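Local coordinates for protein Adhesin/invasin TibA autotransporter (Escherichia coli, PDB 4Q1Q) that mediates adhesion to and invasion of human intestinal epithelial cells, drives bacterial aggregation through TibA-TibA contacts and enhances biofilm formation, at residues G232-Y237 and G251-E256; V255-S260 and T274-A279. All coordinates share one frame; numbering follows the deposited sequence.

In the fold
The modelled chain belongs to the passenger part of the autotransporter and forms a right-handed parallel beta-helix. Both contacts join neighbouring coils toward its C-terminal end. Contact 1 pairs strand 233-236 with strand 252-255, in the ladder of parallel strands on one face of the helix, whose last strand in this chain is 271-273. Contact 2 follows one coil later. It joins the turn after strand 252-255 to the loop after strand 271-273. The two contacts share Val-255 and Glu-256, and their centres are about 11 Å apart. Heptoses are attached to Ser-260, at the start of strand 260-266, and to Ser-277 in the final loop. An elongated, probably stalk-like helix carrying sugars is consistent with a cell-surface adhesin.

Contact 1 (G232-Y237 and G251-E256). With 289 (D-glycero-alpha-D-manno-heptopyranose), chain T.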
ATOM      1  N   GLY A 232     -19.032   6.462 -12.694  1.00 46.94           N
ATOM      2  CA  GLY A 232     -18.120   5.344 -12.464  1.00 50.44           C
ATOM      3  C   GLY A 232     -18.245   4.299 -13.560  1.00 47.94           C
ATOM      4  O   GLY A 232     -19.289   4.177 -14.193  1.00 49.09           O
ATOM      5  N   ARG A 233     -17.202   3.496 -13.727  1.00 50.19           N
ATOM      6  CA  ARG A 233     -17.252   2.388 -14.670  1.00 50.91           C
ATOM      7  C   ARG A 233     -16.504   1.195 -14.121  1.00 41.58           C
ATOM      8  O   ARG A 233     -15.346   1.324 -13.761  1.00 39.68           O
ATOM      9  CB  ARG A 233     -16.615   2.776 -16.012  1.00 53.13           C
ATOM     10  CG  ARG A 233     -16.852   1.718 -17.084  1.00 62.84           C
ATOM     11  CD  ARG A 233     -16.537   2.171 -18.502  1.00 64.63           C
ATOM     12  NE  ARG A 233     -15.115   2.479 -18.600  1.00 73.91           N
ATOM     13  CZ  ARG A 233     -14.609   3.657 -18.956  1.00 78.19           C
ATOM     14  NH1 ARG A 233     -15.401   4.663 -19.308  1.00 75.20           N
ATOM     15  NH2 ARG A 233     -13.290   3.810 -18.979  1.00 82.46           N
ATOM     16  N   GLN A 234     -17.158   0.040 -14.104  1.00 38.02           N
ATOM     17  CA  GLN A 234     -16.479  -1.236 -13.998  1.00 44.25           C
ATOM     18  C   GLN A 234     -16.273  -1.760 -15.419  1.00 47.74           C
ATOM     19  O   GLN A 234     -17.258  -1.927 -16.140  1.00 42.95           O
ATOM     20  CB  GLN A 234     -17.387  -2.207 -13.263  1.00 40.48           C
ATOM     21  CG  GLN A 234     -16.802  -3.566 -12.971  1.00 42.83           C
ATOM     22  CD  GLN A 234     -17.709  -4.347 -12.029  1.00 42.61           C
ATOM     23  OE1 GLN A 234     -18.880  -4.550 -12.314  1.00 46.52           O
ATOM     24  NE2 GLN A 234     -17.185  -4.733 -10.879  1.00 44.47           N
ATOM     25  N   HIS A 235     -15.025  -2.003 -15.813  1.00 46.25           N
ATOM     26  CA  HIS A 235     -14.699  -2.501 -17.154  1.00 44.70           C
ATOM     27  C   HIS A 235     -14.209  -3.948 -17.082  1.00 38.68           C
ATOM     28  O   HIS A 235     -13.170  -4.215 -16.485  1.00 40.32           O
ATOM     29  CB  HIS A 235     -13.649  -1.600 -17.817  1.00 46.71           C
ATOM     30  CG  HIS A 235     -13.717  -1.586 -19.315  1.00 52.70           C
ATOM     31  ND1 HIS A 235     -13.821  -0.417 -20.039  1.00 56.03           N
ATOM     32  CD2 HIS A 235     -13.793  -2.595 -20.218  1.00 51.72           C
ATOM     33  CE1 HIS A 235     -13.915  -0.704 -21.325  1.00 56.21           C
ATOM     34  NE2 HIS A 235     -13.910  -2.019 -21.462  1.00 56.31           N
ATOM     35  N   VAL A 236     -14.949  -4.879 -17.679  1.00 39.76           N
ATOM     36  CA  VAL A 236     -14.604  -6.295 -17.614  1.00 39.47           C
ATOM     37  C   VAL A 236     -14.060  -6.794 -18.957  1.00 42.70           C
ATOM     38  O   VAL A 236     -14.740  -6.670 -19.974  1.00 39.91           O
ATOM     39  CB  VAL A 236     -15.818  -7.151 -17.242  1.00 42.90           C
ATOM     40  CG1 VAL A 236     -15.339  -8.554 -16.884  1.00 40.09           C
ATOM     41  CG2 VAL A 236     -16.595  -6.525 -16.086  1.00 43.42           C
ATOM     42  N   TYR A 237     -12.865  -7.381 -18.949  1.00 38.02           N
ATOM     43  CA  TYR A 237     -12.204  -7.801 -20.180  1.00 42.60           C
ATOM     44  C   TYR A 237     -12.333  -9.313 -20.273  1.00 44.14           C
ATOM     45  O   TYR A 237     -12.968  -9.946 -19.419  1.00 48.38           O
ATOM     46  CB  TYR A 237     -10.744  -7.360 -20.247  1.00 41.37           C
ATOM     47  CG  TYR A 237     -10.634  -5.867 -20.292  1.00 45.73           C
ATOM     48  CD1 TYR A 237     -10.632  -5.135 -19.119  1.00 50.22           C
ATOM     49  CD2 TYR A 237     -10.504  -5.194 -21.498  1.00 52.65           C
ATOM     50  CE1 TYR A 237     -10.524  -3.758 -19.138  1.00 51.63           C
ATOM     51  CE2 TYR A 237     -10.386  -3.819 -21.534  1.00 54.90           C
ATOM     52  CZ  TYR A 237     -10.396  -3.115 -20.350  1.00 59.75           C
ATOM     53  OH  TYR A 237     -10.312  -1.746 -20.363  1.00 56.58           O
ATOM     54  N   GLY A 251     -24.036   5.493 -13.820  1.00 49.42           N
ATOM     55  CA  GLY A 251     -22.838   4.654 -13.752  1.00 56.89           C
ATOM     56  C   GLY A 251     -22.785   3.681 -14.911  1.00 53.40           C
ATOM     57  O   GLY A 251     -23.767   3.575 -15.643  1.00 50.96           O
HETATM   58  N   MSE A 252     -21.680   2.953 -15.053  1.00 55.83           N
HETATM   59  CA  MSE A 252     -21.547   1.984 -16.144  1.00 52.23           C
HETATM   60  C   MSE A 252     -20.793   0.715 -15.879  1.00 46.86           C
HETATM   61  O   MSE A 252     -19.703   0.716 -15.305  1.00 46.93           O
HETATM   62  CB  MSE A 252     -20.774   2.655 -17.265  1.00 52.80           C
HETATM   63  CG  MSE A 252     -20.997   1.851 -18.549  1.00 72.29           C
HETATM   64 SE   MSE A 252     -20.002   2.791 -19.963  1.00101.67          SE
HETATM   65  CE  MSE A 252     -21.369   4.132 -20.444  1.00 76.92           C
ATOM     66  N   LEU A 253     -21.403  -0.381 -16.321  1.00 43.20           N
ATOM     67  CA  LEU A 253     -20.707  -1.656 -16.426  1.00 46.53           C
ATOM     68  C   LEU A 253     -20.492  -1.909 -17.919  1.00 44.40           C
ATOM     69  O   LEU A 253     -21.427  -1.934 -18.720  1.00 42.30           O
ATOM     70  CB  LEU A 253     -21.510  -2.773 -15.766  1.00 48.40           C
ATOM     71  CG  LEU A 253     -21.188  -4.220 -16.146  1.00 47.57           C
ATOM     72  CD1 LEU A 253     -19.853  -4.545 -15.499  1.00 43.70           C
ATOM     73  CD2 LEU A 253     -22.313  -5.143 -15.704  1.00 45.28           C
ATOM     74  N   GLN A 254     -19.232  -2.069 -18.300  1.00 45.74           N
ATOM     75  CA  GLN A 254     -18.926  -2.456 -19.671  1.00 41.67           C
ATOM     76  C   GLN A 254     -18.220  -3.797 -19.741  1.00 40.99           C
ATOM     77  O   GLN A 254     -17.166  -4.015 -19.144  1.00 45.03           O
ATOM     78  CB  GLN A 254     -18.039  -1.379 -20.257  1.00 48.02           C
ATOM     79  CG  GLN A 254     -17.865  -1.509 -21.758  1.00 55.64           C
ATOM     80  CD  GLN A 254     -17.132  -0.308 -22.307  1.00 53.67           C
ATOM     81  OE1 GLN A 254     -16.811   0.645 -21.590  1.00 63.62           O
ATOM     82  NE2 GLN A 254     -16.832  -0.368 -23.588  1.00 59.17           N
ATOM     83  N   VAL A 255     -18.830  -4.720 -20.473  1.00 39.23           N
ATOM     84  CA  VAL A 255     -18.304  -6.073 -20.552  1.00 36.87           C
ATOM     85  C   VAL A 255     -17.828  -6.340 -21.977  1.00 41.05           C
ATOM     86  O   VAL A 255     -18.593  -6.254 -22.928  1.00 38.43           O
ATOM     87  CB  VAL A 255     -19.376  -7.090 -20.123  1.00 42.65           C
ATOM     88  CG1 VAL A 255     -18.838  -8.515 -20.092  1.00 42.90           C
ATOM     89  CG2 VAL A 255     -19.917  -6.702 -18.753  1.00 43.88           C
ATOM     90  N   GLU A 256     -16.546  -6.629 -22.140  1.00 42.79           N
ATOM     91  CA  GLU A 256     -16.027  -6.946 -23.465  1.00 46.70           C
ATOM     92  C   GLU A 256     -16.336  -8.396 -23.783  1.00 47.86           C
ATOM     93  O   GLU A 256     -16.653  -9.189 -22.894  1.00 47.05           O
ATOM     94  CB  GLU A 256     -14.513  -6.784 -23.543  1.00 46.78           C
ATOM     95  CG  GLU A 256     -14.001  -5.456 -23.031  1.00 53.90           C
ATOM     96  CD  GLU A 256     -14.142  -4.357 -24.068  1.00 67.58           C
ATOM     97  OE1 GLU A 256     -13.683  -3.226 -23.794  1.00 63.79           O
ATOM     98  OE2 GLU A 256     -14.703  -4.640 -25.151  1.00 76.35           O
TER
HETATM   99  O7  289 T 418      -3.490  -9.923 -19.632  1.00 83.23           O
HETATM  100  C7  289 T 418      -4.380  -9.232 -18.750  1.00 60.52           C
HETATM  101  C6  289 T 418      -4.139  -7.741 -18.927  1.00 62.82           C
HETATM  102  O6  289 T 418      -3.340  -7.511 -20.090  1.00 78.71           O
HETATM  103  C5  289 T 418      -5.436  -6.959 -19.061  1.00 55.51           C
HETATM  104  O5  289 T 418      -5.502  -6.332 -17.782  1.00 49.34           O
HETATM  105  C1  289 T 418      -6.792  -5.839 -17.491  1.00 48.18           C
HETATM  106  C2  289 T 418      -7.035  -4.706 -18.471  1.00 49.37           C
HETATM  107  O2  289 T 418      -6.128  -3.649 -18.148  1.00 48.05           O
HETATM  108  C3  289 T 418      -6.887  -5.197 -19.910  1.00 49.07           C
HETATM  109  O3  289 T 418      -7.057  -4.102 -20.824  1.00 51.17           O
HETATM  110  C4  289 T 418      -5.537  -5.859 -20.110  1.00 52.62           C
HETATM  111  O4  289 T 418      -5.520  -6.316 -21.465  1.00 58.81           O
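His-235 and Glu-256 form the polar link between the side chains. His-235 NE2 donates to Glu-256 OE1 at 2.6 Å, with an N-H...O angle of 165°. The oxygen lies close to the ring plane. The carboxylate receives the bond on its anti side, well out of its own plane. Glu-256 reaches the ring because its chain bends at chi2 (-81°), which turns CD toward His-235. The charge of the carboxylate probably polarises the imidazole.

The imidazole is also packed on both faces. Gln-254 CB lies 4.2 Å from the ring centroid, almost on the normal, in a CH-pi contact. Tyr-237 OH sits above the centre of the opposite face. The extended Gln-254 chain carries its amide alongside the imidazole, and OE1 lies 3.2 Å from His-235 CE1. The same OE1 is 3.5 Å from Arg-233 CD. Beyond it, Arg-233 runs alongside selenomethionine Met-252, with CD 3.8 Å from SE. Tyr-237 presents one ring face to a bound heptose, whose O3 is 3.4 Å from Tyr-237 CE2.

The other face of the sheet carries Gln-234, Val-236, Leu-253 and Val-255. Val-236 CG2 packs on Leu-253 CD1 at 3.9 Å. The Gln-234 amide is buried, but both ends are satisfied: NE2 bonds to Gln-215 and OE1 to Thr-245.

The backbones set this register. Five N-H...O bonds alternate between the strands, from Met-252 N to Gly-232 O through to Glu-256 N to Val-236 O. The axes of the two strands come within 4.7 Å, with their directions 9° apart, and like positions stack in successive approximate 19-residue repeats. Such in-register parallel pairing, with side-chain ladders on both faces, is characteristic of parallel beta-helices, the fold of autotransporter passenger domains.

Contact 2 (V255-S260 and T274-A279); sequences VEAGGS and TNTSAA. With 289 (D-glycero-alpha-D-manno-heptopyranose), chain B; 289 (D-glycero-alpha-D-manno-heptopyranose), chain C.
Val-255 places CG1 anti to its backbone N (chi1 -176°), beside its carbonyl carbon, and that methyl packs on Ala-279 CB at 4.0 Å. Asn-275 has CG beside its own backbone N (chi1 -58°), which turns the side chain to the Val-255 carbonyl. The contact joins the turn of one beta-helix coil to the loop of the next. Glu-256 to Gly-259 make a type II beta turn, closed by Gly-259 N to Glu-256 O at 2.8 Å. Gly-258 suits the third position: its positive phi would press a CB against the preceding carbonyl oxygen.

A water bridges the two backbones: it donates to Val-255 O and accepts from Asn-275 N at 2.7 Å. Ala-257 CB packs nearby against Thr-276 OG1 at 3.7 Å. Thr-276 OG1 itself gives a weak bond to the Asn-275 carbonyl. At the other end of the turn, Ser-260 CA makes a CH...O contact with Ala-279 O at 3.5 Å.

Both segments carry heptose on serine. Ser-277 OG is linked to C1 of one sugar, though the fine geometry of that link is doubtful. Ser-260 OG holds C1 of another at 1.3 Å.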
ATOM      1  N   VAL A 255     -18.830  -4.720 -20.473  1.00 39.23           N
ATOM      2  CA  VAL A 255     -18.304  -6.073 -20.552  1.00 36.87           C
ATOM      3  C   VAL A 255     -17.828  -6.340 -21.977  1.00 41.05           C
ATOM      4  O   VAL A 255     -18.593  -6.254 -22.928  1.00 38.43           O
ATOM      5  CB  VAL A 255     -19.376  -7.090 -20.123  1.00 42.65           C
ATOM      6  CG1 VAL A 255     -18.838  -8.515 -20.092  1.00 42.90           C
ATOM      7  CG2 VAL A 255     -19.917  -6.702 -18.753  1.00 43.88           C
ATOM      8  N   GLU A 256     -16.546  -6.629 -22.140  1.00 42.79           N
ATOM      9  CA  GLU A 256     -16.027  -6.946 -23.465  1.00 46.70           C
ATOM     10  C   GLU A 256     -16.336  -8.396 -23.783  1.00 47.86           C
ATOM     11  O   GLU A 256     -16.653  -9.189 -22.894  1.00 47.05           O
ATOM     12  CB  GLU A 256     -14.513  -6.784 -23.543  1.00 46.78           C
ATOM     13  CG  GLU A 256     -14.001  -5.456 -23.031  1.00 53.90           C
ATOM     14  CD  GLU A 256     -14.142  -4.357 -24.068  1.00 67.58           C
ATOM     15  OE1 GLU A 256     -13.683  -3.226 -23.794  1.00 63.79           O
ATOM     16  OE2 GLU A 256     -14.703  -4.640 -25.151  1.00 76.35           O
ATOM     17  N   ALA A 257     -16.253  -8.737 -25.064  1.00 49.44           N
ATOM     18  CA  ALA A 257     -16.596 -10.082 -25.498  1.00 49.35           C
ATOM     19  C   ALA A 257     -15.736 -11.061 -24.722  1.00 45.16           C
ATOM     20  O   ALA A 257     -14.540 -10.836 -24.564  1.00 44.72           O
ATOM     21  CB  ALA A 257     -16.413 -10.234 -27.001  1.00 52.33           C
ATOM     22  N   GLY A 258     -16.359 -12.113 -24.199  1.00 48.78           N
ATOM     23  CA  GLY A 258     -15.654 -13.069 -23.351  1.00 45.21           C
ATOM     24  C   GLY A 258     -15.462 -12.700 -21.886  1.00 56.21           C
ATOM     25  O   GLY A 258     -14.865 -13.498 -21.156  1.00 50.82           O
ATOM     26  N   GLY A 259     -15.894 -11.516 -21.448  1.00 43.71           N
ATOM     27  CA  GLY A 259     -15.873 -11.183 -20.026  1.00 43.63           C
ATOM     28  C   GLY A 259     -17.172 -11.693 -19.432  1.00 48.03           C
ATOM     29  O   GLY A 259     -18.059 -12.007 -20.215  1.00 47.07           O
ATOM     30  N   SER A 260     -17.344 -11.784 -18.112  1.00 47.51           N
ATOM     31  CA  SER A 260     -18.663 -12.109 -17.560  1.00 50.39           C
ATOM     32  C   SER A 260     -19.069 -11.339 -16.313  1.00 44.65           C
ATOM     33  O   SER A 260     -18.271 -10.996 -15.450  1.00 46.06           O
ATOM     34  CB  SER A 260     -18.822 -13.599 -17.245  1.00 58.57           C
ATOM     35  OG  SER A 260     -17.595 -14.314 -17.271  1.00 72.44           O
ATOM     36  N   THR A 274     -22.758  -4.703 -23.441  1.00 43.09           N
ATOM     37  CA  THR A 274     -22.271  -6.067 -23.623  1.00 46.07           C
ATOM     38  C   THR A 274     -21.855  -6.217 -25.076  1.00 46.04           C
ATOM     39  O   THR A 274     -22.347  -5.469 -25.924  1.00 41.83           O
ATOM     40  CB  THR A 274     -23.342  -7.129 -23.325  1.00 52.05           C
ATOM     41  OG1 THR A 274     -24.492  -6.840 -24.123  1.00 47.45           O
ATOM     42  CG2 THR A 274     -23.724  -7.125 -21.847  1.00 56.86           C
ATOM     43  N   ASN A 275     -20.984  -7.185 -25.336  1.00 40.48           N
ATOM     44  CA  ASN A 275     -20.487  -7.481 -26.677  1.00 44.32           C
ATOM     45  C   ASN A 275     -20.629  -8.930 -27.142  1.00 45.08           C
ATOM     46  O   ASN A 275     -20.036  -9.340 -28.142  1.00 46.95           O
ATOM     47  CB  ASN A 275     -19.036  -7.017 -26.788  1.00 48.75           C
ATOM     48  CG  ASN A 275     -18.921  -5.535 -26.503  1.00 51.58           C
ATOM     49  OD1 ASN A 275     -18.752  -5.101 -25.366  1.00 57.60           O
ATOM     50  ND2 ASN A 275     -19.168  -4.750 -27.526  1.00 51.06           N
ATOM     51  N   THR A 276     -21.506  -9.640 -26.450  1.00 44.46           N
ATOM     52  CA  THR A 276     -21.807 -11.054 -26.587  1.00 52.60           C
ATOM     53  C   THR A 276     -23.170 -11.211 -25.899  1.00 47.02           C
ATOM     54  O   THR A 276     -23.470 -10.465 -24.974  1.00 47.06           O
ATOM     55  CB  THR A 276     -20.746 -11.866 -25.818  1.00 63.74           C
ATOM     56  OG1 THR A 276     -19.580 -12.042 -26.630  1.00 59.96           O
ATOM     57  CG2 THR A 276     -21.299 -13.205 -25.350  1.00 66.86           C
ATOM     58  N   SER A 277     -23.999 -12.187 -26.246  1.00 48.18           N
ATOM     59  CA  SER A 277     -25.315 -12.272 -25.618  1.00 54.02           C
ATOM     60  C   SER A 277     -25.391 -12.874 -24.216  1.00 57.78           C
ATOM     61  O   SER A 277     -26.332 -12.609 -23.470  1.00 65.07           O
ATOM     62  CB  SER A 277     -26.251 -13.109 -26.486  1.00 50.07           C
ATOM     63  OG  SER A 277     -25.752 -14.432 -26.543  1.00 60.53           O
ATOM     64  N   ALA A 278     -24.498 -13.782 -23.862  1.00 65.11           N
ATOM     65  CA  ALA A 278     -24.657 -14.411 -22.546  1.00 68.14           C
ATOM     66  C   ALA A 278     -23.653 -13.796 -21.563  1.00 65.65           C
ATOM     67  O   ALA A 278     -23.064 -14.478 -20.725  1.00 67.40           O
ATOM     68  CB  ALA A 278     -24.529 -15.926 -22.667  1.00 63.44           C
ATOM     69  N   ALA A 279     -23.456 -12.485 -21.663  1.00 61.25           N
ATOM     70  CA  ALA A 279     -22.362 -11.834 -20.947  1.00 69.67           C
ATOM     71  C   ALA A 279     -22.757 -11.440 -19.527  1.00 65.09           C
ATOM     72  O   ALA A 279     -21.927 -11.470 -18.620  1.00 54.93           O
ATOM     73  CB  ALA A 279     -21.883 -10.605 -21.710  1.00 66.03           C
TER
HETATM   74  O7  289 B 428     -28.573 -13.269 -29.016  1.00 62.93           O
HETATM   75  C7  289 B 428     -28.039 -14.112 -30.051  1.00 60.36           C
HETATM   76  C6  289 B 428     -27.836 -15.534 -29.558  1.00 69.58           C
HETATM   77  O6  289 B 428     -27.658 -16.363 -30.709  1.00 85.52           O
HETATM   78  C5  289 B 428     -26.639 -15.574 -28.613  1.00 64.09           C
HETATM   79  O5  289 B 428     -27.226 -15.282 -27.347  1.00 61.44           O
HETATM   80  C1  289 B 428     -26.425 -15.494 -26.182  1.00 69.76           C
HETATM   81  C2  289 B 428     -26.113 -16.987 -26.166  1.00 70.36           C
HETATM   82  O2  289 B 428     -27.294 -17.792 -26.277  1.00 59.05           O
HETATM   83  C3  289 B 428     -25.150 -17.160 -27.335  1.00 68.81           C
HETATM   84  O3  289 B 428     -24.563 -18.458 -27.248  1.00 71.28           O
HETATM   85  C4  289 B 428     -25.873 -16.890 -28.647  1.00 66.99           C
HETATM   86  O4  289 B 428     -24.946 -16.745 -29.725  1.00 73.19           O
HETATM   87  O7  289 C 435     -14.030 -19.784 -17.307  1.00121.83           O
HETATM   88  C7  289 C 435     -14.130 -18.674 -16.406  1.00124.98           C
HETATM   89  C6  289 C 435     -14.432 -17.327 -17.071  1.00118.94           C
HETATM   90  O6  289 C 435     -13.908 -17.217 -18.403  1.00 98.58           O
HETATM   91  C5  289 C 435     -15.925 -16.989 -17.141  1.00116.25           C
HETATM   92  O5  289 C 435     -16.064 -15.882 -18.037  1.00110.52           O
HETATM   93  C1  289 C 435     -17.392 -15.353 -18.044  1.00108.29           C
HETATM   94  C2  289 C 435     -18.272 -16.400 -18.721  1.00114.43           C
HETATM   95  O2  289 C 435     -17.823 -16.791 -20.024  1.00107.62           O
HETATM   96  C3  289 C 435     -18.280 -17.642 -17.834  1.00114.87           C
HETATM   97  O3  289 C 435     -19.066 -18.659 -18.466  1.00110.16           O
HETATM   98  C4  289 C 435     -16.856 -18.124 -17.571  1.00115.96           C
HETATM   99  O4  289 C 435     -16.936 -19.105 -16.533  1.00115.38           O
HETATM  100  O   HOH W   1     -19.734  -8.869 -23.623  1.00 45.91           O